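Local coordinates for protein geranyltranstransferase (Staphylococcus aureus, PDB 1RTR) that probably catalyses the condensation of isopentenyl diphosphate with dimethylallyl and then geranyl diphosphate to make farnesyl diphosphate, at residues V48-T53 with K66-L71; I165-L170 with S243-L248; M212-K217 with D286-R291. All blocks are in the same frame, centred on the assembly; numbering follows the deposited sequence.

Contact 1: V48-T53 with K66-L71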
ATOM      1  N   VAL A  48     -11.916  -7.693 -14.621  1.00 51.71           N
ATOM      2  CA  VAL A  48     -13.035  -8.272 -15.357  1.00 51.60           C
ATOM      3  C   VAL A  48     -13.707  -9.377 -14.554  1.00 50.97           C
ATOM      4  O   VAL A  48     -14.944  -9.421 -14.462  1.00 51.21           O
ATOM      5  CB  VAL A  48     -12.604  -8.742 -16.751  1.00 51.93           C
ATOM      6  CG1 VAL A  48     -13.533  -9.821 -17.265  1.00 52.65           C
ATOM      7  CG2 VAL A  48     -12.601  -7.546 -17.723  1.00 53.37           C
ATOM      8  N   LEU A  49     -12.892 -10.246 -13.955  1.00 50.48           N
ATOM      9  CA  LEU A  49     -13.377 -11.270 -13.034  1.00 49.47           C
ATOM     10  C   LEU A  49     -14.280 -10.672 -11.977  1.00 48.93           C
ATOM     11  O   LEU A  49     -15.378 -11.179 -11.759  1.00 49.08           O
ATOM     12  CB  LEU A  49     -12.214 -12.011 -12.370  1.00 49.81           C
ATOM     13  CG  LEU A  49     -12.549 -13.236 -11.514  1.00 50.19           C
ATOM     14  CD1 LEU A  49     -13.459 -14.214 -12.266  1.00 50.95           C
ATOM     15  CD2 LEU A  49     -11.272 -13.933 -11.086  1.00 51.56           C
ATOM     16  N   LEU A  50     -13.830  -9.593 -11.335  1.00 48.21           N
ATOM     17  CA  LEU A  50     -14.597  -8.969 -10.250  1.00 48.04           C
ATOM     18  C   LEU A  50     -15.942  -8.443 -10.767  1.00 48.45           C
ATOM     19  O   LEU A  50     -17.005  -8.729 -10.194  1.00 47.94           O
ATOM     20  CB  LEU A  50     -13.755  -7.885  -9.558  1.00 47.69           C
ATOM     21  CG  LEU A  50     -14.201  -6.706  -8.667  1.00 47.07           C
ATOM     22  CD1 LEU A  50     -15.540  -6.826  -7.978  1.00 45.66           C
ATOM     23  CD2 LEU A  50     -13.124  -6.415  -7.638  1.00 46.10           C
ATOM     24  N   LEU A  51     -15.881  -7.695 -11.865  1.00 49.24           N
ATOM     25  CA  LEU A  51     -17.069  -7.205 -12.560  1.00 49.84           C
ATOM     26  C   LEU A  51     -18.046  -8.331 -12.925  1.00 50.40           C
ATOM     27  O   LEU A  51     -19.231  -8.274 -12.557  1.00 50.42           O
ATOM     28  CB  LEU A  51     -16.645  -6.410 -13.804  1.00 49.90           C
ATOM     29  CG  LEU A  51     -16.373  -4.891 -13.698  1.00 49.87           C
ATOM     30  CD1 LEU A  51     -16.361  -4.309 -12.258  1.00 47.56           C
ATOM     31  CD2 LEU A  51     -15.109  -4.514 -14.459  1.00 48.90           C
ATOM     32  N   LEU A  52     -17.558  -9.367 -13.613  1.00 51.23           N
ATOM     33  CA  LEU A  52     -18.424 -10.494 -14.012  1.00 51.91           C
ATOM     34  C   LEU A  52     -19.009 -11.266 -12.826  1.00 52.89           C
ATOM     35  O   LEU A  52     -20.175 -11.686 -12.876  1.00 54.11           O
ATOM     36  CB  LEU A  52     -17.716 -11.431 -15.002  1.00 52.00           C
ATOM     37  CG  LEU A  52     -17.454 -10.813 -16.394  1.00 51.86           C
ATOM     38  CD1 LEU A  52     -16.460 -11.600 -17.203  1.00 50.17           C
ATOM     39  CD2 LEU A  52     -18.739 -10.630 -17.183  1.00 51.00           C
ATOM     40  N   THR A  53     -18.234 -11.434 -11.754  1.00 52.89           N
ATOM     41  CA  THR A  53     -18.749 -12.071 -10.537  1.00 53.03           C
ATOM     42  C   THR A  53     -19.963 -11.335  -9.944  1.00 53.98           C
ATOM     43  O   THR A  53     -20.939 -11.972  -9.519  1.00 54.17           O
ATOM     44  CB  THR A  53     -17.626 -12.226  -9.465  1.00 52.76           C
ATOM     45  OG1 THR A  53     -16.545 -12.999  -9.996  1.00 50.85           O
ATOM     46  CG2 THR A  53     -18.107 -13.039  -8.276  1.00 51.12           C
ATOM     47  N   LYS A  66     -14.727   0.782  -8.866  1.00 51.53           N
ATOM     48  CA  LYS A  66     -13.594   1.348  -8.145  1.00 51.27           C
ATOM     49  C   LYS A  66     -12.699   0.248  -7.566  1.00 50.47           C
ATOM     50  O   LYS A  66     -11.474   0.332  -7.693  1.00 49.98           O
ATOM     51  CB  LYS A  66     -14.042   2.365  -7.086  1.00 51.79           C
ATOM     52  CG  LYS A  66     -14.436   3.735  -7.669  1.00 53.37           C
ATOM     53  CD  LYS A  66     -14.059   4.885  -6.728  1.00 57.70           C
ATOM     54  CE  LYS A  66     -15.061   6.050  -6.772  1.00 59.38           C
ATOM     55  NZ  LYS A  66     -14.802   6.962  -7.932  1.00 61.03           N
ATOM     56  N   SER A  67     -13.311  -0.784  -6.971  1.00 49.64           N
ATOM     57  CA  SER A  67     -12.574  -1.945  -6.447  1.00 49.08           C
ATOM     58  C   SER A  67     -11.775  -2.649  -7.544  1.00 49.13           C
ATOM     59  O   SER A  67     -10.604  -2.977  -7.347  1.00 48.54           O
ATOM     60  CB  SER A  67     -13.518  -2.940  -5.766  1.00 49.06           C
ATOM     61  OG  SER A  67     -14.042  -2.394  -4.568  1.00 48.43           O
ATOM     62  N   ALA A  68     -12.411  -2.848  -8.707  1.00 49.23           N
ATOM     63  CA  ALA A  68     -11.750  -3.386  -9.892  1.00 49.03           C
ATOM     64  C   ALA A  68     -10.571  -2.527 -10.342  1.00 49.15           C
ATOM     65  O   ALA A  68      -9.506  -3.064 -10.676  1.00 49.70           O
ATOM     66  CB  ALA A  68     -12.751  -3.570 -11.036  1.00 49.10           C
ATOM     67  N   ILE A  69     -10.750  -1.204 -10.357  1.00 48.95           N
ATOM     68  CA  ILE A  69      -9.655  -0.288 -10.704  1.00 48.96           C
ATOM     69  C   ILE A  69      -8.519  -0.417  -9.694  1.00 48.60           C
ATOM     70  O   ILE A  69      -7.351  -0.559 -10.078  1.00 48.72           O
ATOM     71  CB  ILE A  69     -10.142   1.186 -10.776  1.00 49.45           C
ATOM     72  CG1 ILE A  69     -11.181   1.382 -11.886  1.00 50.75           C
ATOM     73  CG2 ILE A  69      -8.975   2.127 -10.992  1.00 48.43           C
ATOM     74  CD1 ILE A  69     -10.670   1.032 -13.300  1.00 53.89           C
ATOM     75  N   ALA A  70      -8.866  -0.359  -8.406  1.00 48.22           N
ATOM     76  CA  ALA A  70      -7.917  -0.638  -7.329  1.00 48.20           C
ATOM     77  C   ALA A  70      -7.162  -1.939  -7.572  1.00 48.38           C
ATOM     78  O   ALA A  70      -5.933  -1.964  -7.526  1.00 48.75           O
ATOM     79  CB  ALA A  70      -8.617  -0.677  -5.995  1.00 47.78           C
ATOM     80  N   LEU A  71      -7.897  -3.007  -7.863  1.00 48.56           N
ATOM     81  CA  LEU A  71      -7.299  -4.320  -8.094  1.00 48.84           C
ATOM     82  C   LEU A  71      -6.258  -4.286  -9.206  1.00 49.07           C
ATOM     83  O   LEU A  71      -5.176  -4.879  -9.076  1.00 48.99           O
ATOM     84  CB  LEU A  71      -8.385  -5.356  -8.408  1.00 48.94           C
ATOM     85  CG  LEU A  71      -7.978  -6.829  -8.541  1.00 49.24           C
ATOM     86  CD1 LEU A  71      -6.995  -7.290  -7.426  1.00 47.25           C
ATOM     87  CD2 LEU A  71      -9.228  -7.696  -8.581  1.00 47.76           C
TER
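L50 and A68 meet where two successive helices run back antiparallel, their local axes 9.1 Å apart at closest and their directions 159° from each other. Side chain against side chain, the meeting is apolar. L50 CG, anti to its backbone N (chi1 161°), stands 4.2 Å from A68 CB. Its CD2 rests on the backbone of helix 65-83, 3.8 Å from A68 N, and lies 4.0 Å from S67 CB. The same methyl also reaches CD2 of L71, one turn further on. From L51 it is CD1 that arrives, 3.9 Å from A68 CB, so that the alanine methyl receives both L51 CD1 and L50 CG.

The side-chain hydrogen bond here stays inside helix 45-56. T53 OG1 donates to L49 O at 2.8 Å from above the carbonyl plane, while T53 N reaches the same oxygen from the opposite face, so this buried hydroxyl is satisfied one turn back along its own helix.

Outside the pair, helix 179-193 touches L50 through S188 and L71 through A185. With no hydrogen bond crossing between the segments and every touching residue buried, this helical hairpin of the all-alpha prenyltransferase fold rests here on methyl packing and the exclusion of water.

Contact 2: I165-L170 with S243-L248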
ATOM      1  N   ILE A 165      12.759 -26.869  -6.070  1.00 70.77           N
ATOM      2  CA  ILE A 165      11.792 -26.920  -4.984  1.00 68.59           C
ATOM      3  C   ILE A 165      10.753 -27.986  -5.291  1.00 67.40           C
ATOM      4  O   ILE A 165      10.518 -28.290  -6.457  1.00 67.32           O
ATOM      5  CB  ILE A 165      11.140 -25.531  -4.797  1.00 68.65           C
ATOM      6  CG1 ILE A 165      10.684 -24.952  -6.144  1.00 68.00           C
ATOM      7  CG2 ILE A 165      12.129 -24.572  -4.141  1.00 67.92           C
ATOM      8  CD1 ILE A 165       9.523 -23.990  -6.048  1.00 66.51           C
ATOM      9  N   ASP A 166      10.144 -28.549  -4.251  1.00 65.99           N
ATOM     10  CA  ASP A 166       9.068 -29.525  -4.416  1.00 64.64           C
ATOM     11  C   ASP A 166       7.701 -28.898  -4.780  1.00 63.70           C
ATOM     12  O   ASP A 166       7.561 -27.677  -4.863  1.00 63.48           O
ATOM     13  CB  ASP A 166       8.967 -30.447  -3.190  1.00 64.97           C
ATOM     14  CG  ASP A 166       8.620 -29.709  -1.906  1.00 65.76           C
ATOM     15  OD1 ASP A 166       7.851 -28.734  -1.942  1.00 66.37           O
ATOM     16  OD2 ASP A 166       9.049 -30.064  -0.788  1.00 68.62           O
ATOM     17  N   LEU A 167       6.698 -29.745  -4.990  1.00 62.44           N
ATOM     18  CA  LEU A 167       5.400 -29.296  -5.481  1.00 61.22           C
ATOM     19  C   LEU A 167       4.565 -28.514  -4.459  1.00 60.58           C
ATOM     20  O   LEU A 167       3.773 -27.655  -4.852  1.00 60.25           O
ATOM     21  CB  LEU A 167       4.594 -30.480  -6.046  1.00 61.17           C
ATOM     22  CG  LEU A 167       3.292 -30.170  -6.792  1.00 60.26           C
ATOM     23  CD1 LEU A 167       3.575 -29.420  -8.091  1.00 59.91           C
ATOM     24  CD2 LEU A 167       2.501 -31.434  -7.057  1.00 59.30           C
ATOM     25  N   GLU A 168       4.716 -28.802  -3.166  1.00 59.60           N
ATOM     26  CA  GLU A 168       3.988 -28.016  -2.170  1.00 59.32           C
ATOM     27  C   GLU A 168       4.495 -26.573  -2.123  1.00 58.24           C
ATOM     28  O   GLU A 168       3.707 -25.654  -1.952  1.00 58.31           O
ATOM     29  CB  GLU A 168       3.971 -28.644  -0.767  1.00 59.54           C
ATOM     30  CG  GLU A 168       4.902 -29.811  -0.564  1.00 62.61           C
ATOM     31  CD  GLU A 168       4.426 -30.757   0.526  1.00 65.66           C
ATOM     32  OE1 GLU A 168       4.754 -30.501   1.715  1.00 66.41           O
ATOM     33  OE2 GLU A 168       3.742 -31.759   0.194  1.00 65.62           O
ATOM     34  N   THR A 169       5.803 -26.396  -2.296  1.00 57.26           N
ATOM     35  CA  THR A 169       6.426 -25.083  -2.384  1.00 56.51           C
ATOM     36  C   THR A 169       5.958 -24.316  -3.627  1.00 56.17           C
ATOM     37  O   THR A 169       5.518 -23.167  -3.519  1.00 55.64           O
ATOM     38  CB  THR A 169       7.977 -25.216  -2.353  1.00 56.50           C
ATOM     39  OG1 THR A 169       8.370 -25.838  -1.126  1.00 56.44           O
ATOM     40  CG2 THR A 169       8.668 -23.830  -2.289  1.00 55.07           C
ATOM     41  N   LEU A 170       6.072 -24.961  -4.789  1.00 55.72           N
ATOM     42  CA  LEU A 170       5.583 -24.420  -6.060  1.00 55.77           C
ATOM     43  C   LEU A 170       4.122 -23.949  -5.980  1.00 56.01           C
ATOM     44  O   LEU A 170       3.772 -22.877  -6.480  1.00 55.68           O
ATOM     45  CB  LEU A 170       5.715 -25.471  -7.159  1.00 55.29           C
ATOM     46  CG  LEU A 170       6.061 -25.076  -8.598  1.00 55.65           C
ATOM     47  CD1 LEU A 170       4.894 -25.367  -9.493  1.00 54.49           C
ATOM     48  CD2 LEU A 170       6.516 -23.619  -8.764  1.00 56.70           C
ATOM     49  N   SER A 243      12.061 -24.098 -12.374  1.00 59.05           N
ATOM     50  CA  SER A 243      11.314 -25.179 -11.747  1.00 59.44           C
ATOM     51  C   SER A 243       9.794 -24.961 -11.869  1.00 59.71           C
ATOM     52  O   SER A 243       9.257 -23.975 -11.351  1.00 60.11           O
ATOM     53  CB  SER A 243      11.738 -25.338 -10.290  1.00 59.30           C
ATOM     54  OG  SER A 243      11.033 -26.404  -9.678  1.00 59.89           O
ATOM     55  N   THR A 244       9.109 -25.883 -12.556  1.00 59.59           N
ATOM     56  CA  THR A 244       7.734 -25.646 -13.028  1.00 59.41           C
ATOM     57  C   THR A 244       6.835 -26.859 -12.878  1.00 59.37           C
ATOM     58  O   THR A 244       7.258 -27.894 -12.358  1.00 59.44           O
ATOM     59  CB  THR A 244       7.713 -25.219 -14.525  1.00 59.57           C
ATOM     60  OG1 THR A 244       7.954 -26.369 -15.357  1.00 59.94           O
ATOM     61  CG2 THR A 244       8.850 -24.228 -14.876  1.00 58.24           C
ATOM     62  N   TYR A 245       5.597 -26.730 -13.354  1.00 59.08           N
ATOM     63  CA  TYR A 245       4.634 -27.829 -13.294  1.00 59.00           C
ATOM     64  C   TYR A 245       5.040 -29.012 -14.162  1.00 59.06           C
ATOM     65  O   TYR A 245       4.908 -30.153 -13.717  1.00 59.25           O
ATOM     66  CB  TYR A 245       3.219 -27.376 -13.645  1.00 58.80           C
ATOM     67  CG  TYR A 245       2.482 -26.816 -12.458  1.00 59.53           C
ATOM     68  CD1 TYR A 245       2.324 -25.440 -12.309  1.00 59.45           C
ATOM     69  CD2 TYR A 245       1.961 -27.654 -11.473  1.00 59.55           C
ATOM     70  CE1 TYR A 245       1.666 -24.913 -11.220  1.00 59.35           C
ATOM     71  CE2 TYR A 245       1.301 -27.134 -10.379  1.00 60.17           C
ATOM     72  CZ  TYR A 245       1.162 -25.757 -10.260  1.00 60.04           C
ATOM     73  OH  TYR A 245       0.511 -25.212  -9.176  1.00 61.47           O
ATOM     74  N   VAL A 246       5.539 -28.751 -15.373  1.00 58.66           N
ATOM     75  CA  VAL A 246       5.935 -29.837 -16.262  1.00 58.69           C
ATOM     76  C   VAL A 246       7.287 -30.450 -15.874  1.00 59.09           C
ATOM     77  O   VAL A 246       7.515 -31.645 -16.109  1.00 59.79           O
ATOM     78  CB  VAL A 246       5.822 -29.502 -17.809  1.00 58.54           C
ATOM     79  CG1 VAL A 246       5.167 -28.160 -18.064  1.00 57.98           C
ATOM     80  CG2 VAL A 246       7.164 -29.615 -18.533  1.00 58.32           C
ATOM     81  N   SER A 247       8.166 -29.651 -15.268  1.00 58.93           N
ATOM     82  CA  SER A 247       9.480 -30.136 -14.840  1.00 58.30           C
ATOM     83  C   SER A 247       9.399 -30.996 -13.585  1.00 58.19           C
ATOM     84  O   SER A 247      10.327 -31.747 -13.281  1.00 58.63           O
ATOM     85  CB  SER A 247      10.457 -28.979 -14.632  1.00 58.23           C
ATOM     86  OG  SER A 247      10.444 -28.534 -13.288  1.00 58.27           O
ATOM     87  N   LEU A 248       8.304 -30.884 -12.847  1.00 57.80           N
ATOM     88  CA  LEU A 248       8.113 -31.706 -11.663  1.00 57.43           C
ATOM     89  C   LEU A 248       7.233 -32.925 -11.952  1.00 58.03           C
ATOM     90  O   LEU A 248       7.467 -34.008 -11.416  1.00 58.43           O
ATOM     91  CB  LEU A 248       7.511 -30.884 -10.525  1.00 56.78           C
ATOM     92  CG  LEU A 248       8.408 -29.835  -9.857  1.00 56.13           C
ATOM     93  CD1 LEU A 248       7.558 -28.786  -9.138  1.00 55.60           C
ATOM     94  CD2 LEU A 248       9.397 -30.461  -8.892  1.00 54.16           C
TER
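L170 sets a methyl squarely over the ring of Y245. Its CD1 lies 3.7 Å from the ring centroid and 12° off the normal, a CH-pi contact centred on the face. L167 reaches the same ring differently: its CD1 comes obliquely to CE2 at 4.0 Å, and the leucine and tyrosine side chains cross at about a right angle. The other branch of L170, CD2, touches S243 O, while its CG packs 4.0 Å from L248 CD1. That leucine methyl also meets L167 CD1, so L167, L170, Y245 and L248 form one continuous apolar patch. Around I165 the contact gains polar atoms: L248 CD2 sits 3.4 Å from I165 O, and I165 CG1 lies beside S243 OG.

What meets here is the beginnings of two helices, 167-177 and 245-270, in the all-alpha isoprenoid synthase fold, and each has its own cap. D166 is the N-cap of the first, its OD1 accepting from T169 N at 3.1 Å and met nearly along the C-O axis. T244 caps the second with a capping box: S247 N gives to T244 OG1 at 3.3 Å, and T244 N returns a nearly straight bond to S247 OG at 3.1 Å, with an angle of 176° at the hydrogen.

Further out, Y245 N is hydrogen-bonded to D219 OD1 on helix 197-227, which holds the first turn of helix 245-270 against that helix. By its sequence D219 belongs to the second aspartate-rich motif of the prenyl synthase family. L167 also touches L249 and K257 of helix 245-270, and residues 230-242, just ahead of S243, are not modelled.

Contact 3: M212-K217 with D286-R291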
ATOM      1  N   MET A 212      -5.283 -21.707  -9.537  1.00 56.17           N
ATOM      2  CA  MET A 212      -4.283 -22.738  -9.815  1.00 56.85           C
ATOM      3  C   MET A 212      -4.247 -23.113 -11.307  1.00 57.81           C
ATOM      4  O   MET A 212      -3.174 -23.373 -11.849  1.00 57.76           O
ATOM      5  CB  MET A 212      -4.478 -23.963  -8.911  1.00 56.32           C
ATOM      6  CG  MET A 212      -4.422 -23.655  -7.383  1.00 55.80           C
ATOM      7  SD  MET A 212      -2.955 -22.689  -6.754  1.00 51.97           S
ATOM      8  CE  MET A 212      -1.639 -23.716  -7.259  1.00 50.07           C
ATOM      9  N   MET A 213      -5.400 -23.092 -11.979  1.00 59.17           N
ATOM     10  CA  MET A 213      -5.442 -23.317 -13.438  1.00 60.47           C
ATOM     11  C   MET A 213      -4.460 -22.427 -14.174  1.00 62.07           C
ATOM     12  O   MET A 213      -3.721 -22.890 -15.047  1.00 62.68           O
ATOM     13  CB  MET A 213      -6.847 -23.099 -14.018  1.00 59.76           C
ATOM     14  CG  MET A 213      -7.903 -24.092 -13.535  1.00 57.38           C
ATOM     15  SD  MET A 213      -9.488 -23.794 -14.299  1.00 52.33           S
ATOM     16  CE  MET A 213      -9.009 -24.069 -15.995  1.00 49.85           C
ATOM     17  N   PHE A 214      -4.454 -21.154 -13.792  1.00 64.33           N
ATOM     18  CA  PHE A 214      -3.725 -20.078 -14.473  1.00 66.34           C
ATOM     19  C   PHE A 214      -2.277 -20.435 -14.839  1.00 66.67           C
ATOM     20  O   PHE A 214      -1.874 -20.344 -16.000  1.00 67.14           O
ATOM     21  CB  PHE A 214      -3.769 -18.829 -13.571  1.00 67.17           C
ATOM     22  CG  PHE A 214      -3.377 -17.548 -14.253  1.00 70.40           C
ATOM     23  CD1 PHE A 214      -4.264 -16.472 -14.276  1.00 73.44           C
ATOM     24  CD2 PHE A 214      -2.112 -17.393 -14.833  1.00 73.08           C
ATOM     25  CE1 PHE A 214      -3.908 -15.262 -14.892  1.00 75.24           C
ATOM     26  CE2 PHE A 214      -1.743 -16.193 -15.461  1.00 75.38           C
ATOM     27  CZ  PHE A 214      -2.642 -15.122 -15.488  1.00 75.87           C
ATOM     28  N   GLN A 215      -1.501 -20.844 -13.842  1.00 67.09           N
ATOM     29  CA  GLN A 215      -0.071 -21.033 -14.023  1.00 67.48           C
ATOM     30  C   GLN A 215       0.257 -22.373 -14.659  1.00 67.23           C
ATOM     31  O   GLN A 215       1.244 -22.487 -15.403  1.00 67.45           O
ATOM     32  CB  GLN A 215       0.664 -20.862 -12.686  1.00 68.13           C
ATOM     33  CG  GLN A 215       0.759 -19.396 -12.205  1.00 69.83           C
ATOM     34  CD  GLN A 215       1.488 -18.488 -13.199  1.00 71.84           C
ATOM     35  OE1 GLN A 215       2.487 -18.892 -13.813  1.00 72.56           O
ATOM     36  NE2 GLN A 215       0.985 -17.267 -13.364  1.00 72.45           N
ATOM     37  N   ILE A 216      -0.572 -23.380 -14.373  1.00 66.81           N
ATOM     38  CA  ILE A 216      -0.436 -24.685 -15.004  1.00 66.27           C
ATOM     39  C   ILE A 216      -0.555 -24.537 -16.512  1.00 66.48           C
ATOM     40  O   ILE A 216       0.329 -24.981 -17.246  1.00 66.14           O
ATOM     41  CB  ILE A 216      -1.477 -25.687 -14.473  1.00 66.03           C
ATOM     42  CG1 ILE A 216      -1.320 -25.877 -12.966  1.00 65.02           C
ATOM     43  CG2 ILE A 216      -1.317 -27.027 -15.185  1.00 65.96           C
ATOM     44  CD1 ILE A 216      -2.444 -26.666 -12.313  1.00 63.39           C
ATOM     45  N   LYS A 217      -1.628 -23.887 -16.969  1.00 67.12           N
ATOM     46  CA  LYS A 217      -1.859 -23.680 -18.406  1.00 67.88           C
ATOM     47  C   LYS A 217      -0.616 -23.088 -19.061  1.00 68.06           C
ATOM     48  O   LYS A 217      -0.133 -23.587 -20.080  1.00 68.14           O
ATOM     49  CB  LYS A 217      -3.085 -22.786 -18.634  1.00 68.18           C
ATOM     50  CG  LYS A 217      -3.436 -22.479 -20.103  1.00 69.24           C
ATOM     51  CD  LYS A 217      -3.591 -20.959 -20.325  1.00 70.99           C
ATOM     52  CE  LYS A 217      -4.921 -20.578 -20.997  1.00 71.51           C
ATOM     53  NZ  LYS A 217      -4.744 -19.954 -22.354  1.00 71.04           N
ATOM     54  N   ASP A 286     -13.315 -21.848 -18.806  1.00 73.75           N
ATOM     55  CA  ASP A 286     -12.969 -22.401 -20.113  1.00 75.17           C
ATOM     56  C   ASP A 286     -11.888 -21.610 -20.845  1.00 75.86           C
ATOM     57  O   ASP A 286     -11.121 -22.177 -21.621  1.00 75.96           O
ATOM     58  CB  ASP A 286     -14.219 -22.636 -20.981  1.00 75.24           C
ATOM     59  CG  ASP A 286     -14.920 -23.973 -20.660  1.00 76.03           C
ATOM     60  OD1 ASP A 286     -16.145 -24.057 -20.881  1.00 76.64           O
ATOM     61  OD2 ASP A 286     -14.342 -24.988 -20.184  1.00 75.97           O
ATOM     62  N   LEU A 287     -11.810 -20.310 -20.578  1.00 77.24           N
ATOM     63  CA  LEU A 287     -10.746 -19.478 -21.145  1.00 78.61           C
ATOM     64  C   LEU A 287      -9.392 -19.811 -20.510  1.00 79.25           C
ATOM     65  O   LEU A 287      -8.371 -19.856 -21.196  1.00 79.14           O
ATOM     66  CB  LEU A 287     -11.076 -17.983 -21.012  1.00 78.69           C
ATOM     67  CG  LEU A 287     -11.033 -17.222 -22.348  1.00 79.89           C
ATOM     68  CD1 LEU A 287     -12.391 -16.604 -22.730  1.00 79.99           C
ATOM     69  CD2 LEU A 287      -9.925 -16.172 -22.356  1.00 81.13           C
ATOM     70  N   PHE A 288      -9.404 -20.055 -19.203  1.00 80.48           N
ATOM     71  CA  PHE A 288      -8.218 -20.495 -18.468  1.00 81.82           C
ATOM     72  C   PHE A 288      -7.813 -21.906 -18.908  1.00 82.48           C
ATOM     73  O   PHE A 288      -6.627 -22.245 -18.914  1.00 82.52           O
ATOM     74  CB  PHE A 288      -8.497 -20.501 -16.956  1.00 82.01           C
ATOM     75  CG  PHE A 288      -8.306 -19.166 -16.272  1.00 83.04           C
ATOM     76  CD1 PHE A 288      -7.788 -19.113 -14.977  1.00 84.10           C
ATOM     77  CD2 PHE A 288      -8.660 -17.967 -16.900  1.00 83.63           C
ATOM     78  CE1 PHE A 288      -7.612 -17.888 -14.322  1.00 84.48           C
ATOM     79  CE2 PHE A 288      -8.490 -16.744 -16.255  1.00 83.85           C
ATOM     80  CZ  PHE A 288      -7.965 -16.705 -14.960  1.00 84.03           C
ATOM     81  N   TYR A 289      -8.806 -22.723 -19.263  1.00 83.36           N
ATOM     82  CA  TYR A 289      -8.565 -24.105 -19.677  1.00 84.32           C
ATOM     83  C   TYR A 289      -8.071 -24.246 -21.113  1.00 84.95           C
ATOM     84  O   TYR A 289      -7.147 -25.022 -21.374  1.00 84.86           O
ATOM     85  CB  TYR A 289      -9.810 -24.961 -19.479  1.00 84.32           C
ATOM     86  CG  TYR A 289      -9.523 -26.442 -19.510  1.00 85.00           C
ATOM     87  CD1 TYR A 289      -8.700 -27.033 -18.554  1.00 85.86           C
ATOM     88  CD2 TYR A 289     -10.060 -27.252 -20.504  1.00 85.38           C
ATOM     89  CE1 TYR A 289      -8.429 -28.398 -18.580  1.00 86.03           C
ATOM     90  CE2 TYR A 289      -9.796 -28.617 -20.541  1.00 85.70           C
ATOM     91  CZ  TYR A 289      -8.982 -29.183 -19.577  1.00 85.50           C
ATOM     92  OH  TYR A 289      -8.723 -30.530 -19.605  1.00 84.82           O
ATOM     93  N   SER A 290      -8.694 -23.511 -22.034  1.00 85.88           N
ATOM     94  CA  SER A 290      -8.346 -23.581 -23.448  1.00 86.90           C
ATOM     95  C   SER A 290      -6.835 -23.447 -23.623  1.00 87.65           C
ATOM     96  O   SER A 290      -6.260 -22.387 -23.349  1.00 87.90           O
ATOM     97  CB  SER A 290      -9.088 -22.512 -24.253  1.00 86.85           C
ATOM     98  OG  SER A 290      -8.178 -21.711 -24.990  1.00 87.10           O
ATOM     99  N   ARG A 291      -6.213 -24.543 -24.063  1.00 88.48           N
ATOM    100  CA  ARG A 291      -4.762 -24.649 -24.259  1.00 88.95           C
ATOM    101  C   ARG A 291      -3.991 -24.679 -22.937  1.00 89.11           C
ATOM    102  O   ARG A 291      -3.074 -25.484 -22.764  1.00 89.23           O
ATOM    103  CB  ARG A 291      -4.231 -23.535 -25.167  1.00 89.20           C
ATOM    104  CG  ARG A 291      -4.895 -23.463 -26.520  1.00 89.81           C
ATOM    105  CD  ARG A 291      -4.006 -23.934 -27.631  1.00 90.96           C
ATOM    106  NE  ARG A 291      -3.283 -22.825 -28.254  1.00 91.94           N
ATOM    107  CZ  ARG A 291      -3.668 -22.202 -29.362  1.00 92.05           C
ATOM    108  NH1 ARG A 291      -2.934 -21.211 -29.854  1.00 92.50           N
ATOM    109  NH2 ARG A 291      -4.784 -22.566 -29.983  1.00 91.80           N
TER
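K217 stretches across the end of helix 279-289 and hooks onto S290. Its CB begins 3.6 Å from F288 O. CG, anti to the backbone N (chi1 180°), lies against F288 O and also touches the backbone of R291, 3.6 Å from R291 C. CD continues past F288 O, and K217 CE comes to 3.2 Å from F288 O. At the tip, K217 NZ donates to S290 O at 3.0 Å with a C=O...N angle of 173°, almost in line with the carbonyl. The chain is bent at chi2, chi3 and chi4 rather than extended. An ammonium group at the C-terminal end of a helix would be expected to interact well with the partial negative charge there; the R291 side chain, a like charge, leads away.

One turn earlier on the same helix face, the aromatic part takes over. F214 turns its edge to the face of F288 in an offset edge-to-face pair, planes at 88° and centroids 5.4 Å apart; the nearest atoms are F214 CD1 and F288 CE1. M213, bent at chi3, brings CE to 3.5 Å from Y289 N, where it also touches the CB atoms of F288 and Y289 and lies at the edge of the tyrosine ring.

This contact fastens the last helix to the long helix 197-227, which also supplies L210 against F288. Helix 279-289 is tied in turn to helix 245-270, by a salt bridge from D286 to R262, a cation-pi contact of Y289 with R262 and a hydrogen bond between Y289 OH and T259 OG1, while M212 and I216 pack on H261 of that helix.

How the contacts relate
From the N terminus, contact 1 comes first and closes a short loop: only 12 residues separate its segments, and it pairs two successive helices in the interior. Contacts 2 and 3 follow in series with it and span much longer stretches. They cross: 165-170 is followed by 212-217, then 243-248 returns to the first and 286-291 to the second. Helices 167-177, 197-227, 245-270 and 279-289 are thereby interlocked. The two contacts touch directly, Y245 of contact 2 packing on M212 and I216 of contact 3. Contact 1 lies farther off, its centre about 20 Å from that of contact 3 and about 30 Å from that of contact 2.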